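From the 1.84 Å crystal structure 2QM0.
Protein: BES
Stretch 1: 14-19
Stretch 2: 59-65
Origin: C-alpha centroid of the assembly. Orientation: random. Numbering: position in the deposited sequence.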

# COMPACT_ATOMS: atom_id res chain seq x y z
N ILE B 14 -2.51 -6.08 16.61
CA ILE B 14 -3.18 -4.91 17.10
C ILE B 14 -2.35 -3.69 16.79
O ILE B 14 -1.30 -3.51 17.40
N THR B 15 -2.84 -2.82 15.91
CA THR B 15 -2.02 -1.69 15.51
C THR B 15 -2.13 -0.49 16.39
O THR B 15 -3.23 0.03 16.62
N SER B 16 -0.96 -0.04 16.83
CA SER B 16 -0.83 1.15 17.62
C SER B 16 -1.52 2.37 16.97
O SER B 16 -1.48 2.55 15.75
N ASN B 17 -2.12 3.21 17.82
CA ASN B 17 -2.69 4.49 17.38
C ASN B 17 -3.78 4.32 16.33
O ASN B 17 -3.97 5.15 15.44
N THR B 18 -4.47 3.19 16.42
CA THR B 18 -5.63 2.97 15.60
C THR B 18 -6.83 2.52 16.44
O THR B 18 -6.69 2.04 17.59
N GLU B 19 -8.00 2.68 15.86
CA GLU B 19 -9.24 2.26 16.47
C GLU B 19 -10.29 2.05 15.40
O GLU B 19 -10.09 2.47 14.24
N PHE B 59 -8.23 -0.27 1.64
CA PHE B 59 -7.11 0.67 1.47
C PHE B 59 -6.61 1.36 2.76
O PHE B 59 -5.57 2.03 2.75
N PHE B 60 -7.32 1.19 3.88
CA PHE B 60 -6.94 1.94 5.10
C PHE B 60 -5.48 1.66 5.53
O PHE B 60 -4.71 2.60 5.84
N GLN B 61 -5.10 0.40 5.60
CA GLN B 61 -3.76 0.06 6.20
C GLN B 61 -2.64 0.57 5.27
O GLN B 61 -1.62 1.09 5.74
N THR B 62 -2.87 0.47 3.96
CA THR B 62 -1.94 1.04 2.97
C THR B 62 -1.71 2.55 3.18
O THR B 62 -0.55 3.03 3.20
N PHE B 63 -2.81 3.30 3.36
CA PHE B 63 -2.68 4.71 3.65
C PHE B 63 -1.98 4.91 4.97
O PHE B 63 -1.04 5.73 5.08
N HIS B 64 -2.47 4.19 5.99
CA HIS B 64 -1.88 4.30 7.35
C HIS B 64 -0.35 4.08 7.29
O HIS B 64 0.43 4.92 7.78
N GLU B 65 0.07 2.96 6.66
CA GLU B 65 1.52 2.58 6.68
C GLU B 65 2.40 3.61 5.97
O GLU B 65 3.46 4.00 6.47

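Residues 14-19 include a turn that leads into a strand, and residues 59-65 lie within a helix. The contact between them is small, burying 174 Å² with both sides summed. It rests mainly on His 64, Thr 18 and Thr 15. No hydrogen bond links the two stretches directly. The packing is made mainly by side chains, with one water between polar ends.

His 64 has the most surface covered by the other stretch. Its CA-to-CB bond points toward the turn, and chi1 is t (165°), with chi2 at 73°. The imidazole meets both threonines. His 64 NE2 lies 3.6 Å from Thr 15 CG2, and His 64 CE1 lies 3.9 Å from Thr 18 CG2. The Thr 18 methyl sits over one face of the ring. Thr 18 CG2 is 4.3 Å from the centroid of the His 64 ring and 25° off the ring normal, a CH-pi contact. The Thr 15 methyl approaches obliquely. The backbone also comes near, with Ser 16 O 4.3 Å from His 64 CE1. The other ring nitrogen, ND1, is hydrogen-bonded elsewhere in the structure.

Thr 18 is buried, and its CA-to-CB bond points toward the helix. Its chi1 is p (73°). In this rotamer Thr 18 OG1 donates a hydrogen bond to the backbone O of Thr 15, at 2.7 Å, while CG2 is left to pack on the helix. The same Thr 15 O accepts a weak bond from Thr 18 N, at 3.4 Å. The weak backbone bond spans the type II beta turn from Thr 15 to Thr 18, and the side-chain bond reinforces it. Besides His 64, Thr 18 CG2 meets the edge of the Phe 60 ring, 4.4 Å from Phe 60 CZ. The CA-to-CB bond of Phe 60 points toward the turn, with chi1 t (169°). Phe 60 lies one helical turn before His 64, and His 64 N donates to Phe 60 O at 2.8 Å.

The CA-to-CB bond of Thr 15 also points toward the helix, with chi1 m (-55°). Its methyl packs on His 64, while its hydroxyl faces Gln 61. Thr 15 OG1 and Gln 61 OE1 are 4.4 Å apart, too far for a direct bond. Water 1 bridges them. Water 1 donates to Gln 61 OE1 at 2.9 Å and makes a weak bond with Thr 15 OG1 at 3.4 Å. The CA-to-CB bond of Gln 61 points sideways, but with chi1 and chi2 both m its end comes nearer to the turn.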

# COMPACT_ATOMS: atom_id res chain seq x y z
CB ILE B 14 -3.35 -4.94 18.68
CG1 ILE B 14 -4.03 -6.23 19.17
CG2 ILE B 14 -4.04 -3.66 19.17
CD1 ILE B 14 -5.45 -6.45 18.77
CB THR B 15 -2.30 -1.27 14.10
OG1 THR B 15 -2.11 -2.42 13.29
CG2 THR B 15 -1.33 -0.15 13.67
CB SER B 16 0.65 1.44 17.84
OG SER B 16 0.77 2.57 18.67
CB ASN B 17 -1.58 5.43 16.88
CG ASN B 17 -1.07 6.35 17.95
OD1 ASN B 17 -0.41 5.90 18.88
ND2 ASN B 17 -1.40 7.63 17.84
CB THR B 18 -5.36 1.97 14.43
OG1 THR B 18 -5.24 0.64 14.93
CG2 THR B 18 -4.09 2.36 13.62
CB GLU B 19 -9.69 3.28 17.52
CG GLU B 19 -10.00 4.64 16.97
CD GLU B 19 -10.14 5.64 18.09
OE1 GLU B 19 -11.26 5.76 18.65
OE2 GLU B 19 -9.11 6.28 18.41
CB PHE B 59 -7.47 1.79 0.47
CG PHE B 59 -7.90 1.28 -0.89
CD1 PHE B 59 -7.01 0.56 -1.68
CD2 PHE B 59 -9.19 1.52 -1.36
CE1 PHE B 59 -7.43 0.05 -2.97
CE2 PHE B 59 -9.61 1.06 -2.59
CZ PHE B 59 -8.75 0.35 -3.40
CB PHE B 60 -7.96 1.67 6.25
CG PHE B 60 -7.50 2.19 7.62
CD1 PHE B 60 -7.76 3.51 8.00
CD2 PHE B 60 -6.76 1.38 8.48
CE1 PHE B 60 -7.32 4.01 9.25
CE2 PHE B 60 -6.31 1.86 9.72
CZ PHE B 60 -6.59 3.18 10.10
CB GLN B 61 -3.60 -1.44 6.48
CG GLN B 61 -4.55 -2.02 7.54
CD GLN B 61 -4.13 -1.64 8.96
OE1 GLN B 61 -3.01 -1.20 9.16
NE2 GLN B 61 -5.04 -1.79 9.92
CB THR B 62 -2.43 0.68 1.54
OG1 THR B 62 -2.31 -0.74 1.41
CG2 THR B 62 -1.58 1.32 0.46
CB PHE B 63 -4.06 5.40 3.66
CG PHE B 63 -4.46 5.94 2.30
CD1 PHE B 63 -5.05 5.10 1.34
CD2 PHE B 63 -4.21 7.26 1.98
CE1 PHE B 63 -5.43 5.59 0.06
CE2 PHE B 63 -4.56 7.76 0.72
CZ PHE B 63 -5.18 6.92 -0.24
CB HIS B 64 -2.53 3.27 8.27
CG HIS B 64 -1.77 3.05 9.55
ND1 HIS B 64 -1.74 3.97 10.58
CD2 HIS B 64 -0.97 2.02 9.95
CE1 HIS B 64 -0.97 3.52 11.56
NE2 HIS B 64 -0.48 2.35 11.20
CB GLU B 65 1.78 1.14 6.12
CG GLU B 65 1.46 0.01 7.15
CD GLU B 65 1.94 -1.37 6.72
OE1 GLU B 65 2.36 -1.55 5.56
OE2 GLU B 65 1.91 -2.31 7.56
O HOH W 1 -0.45 -1.43 10.55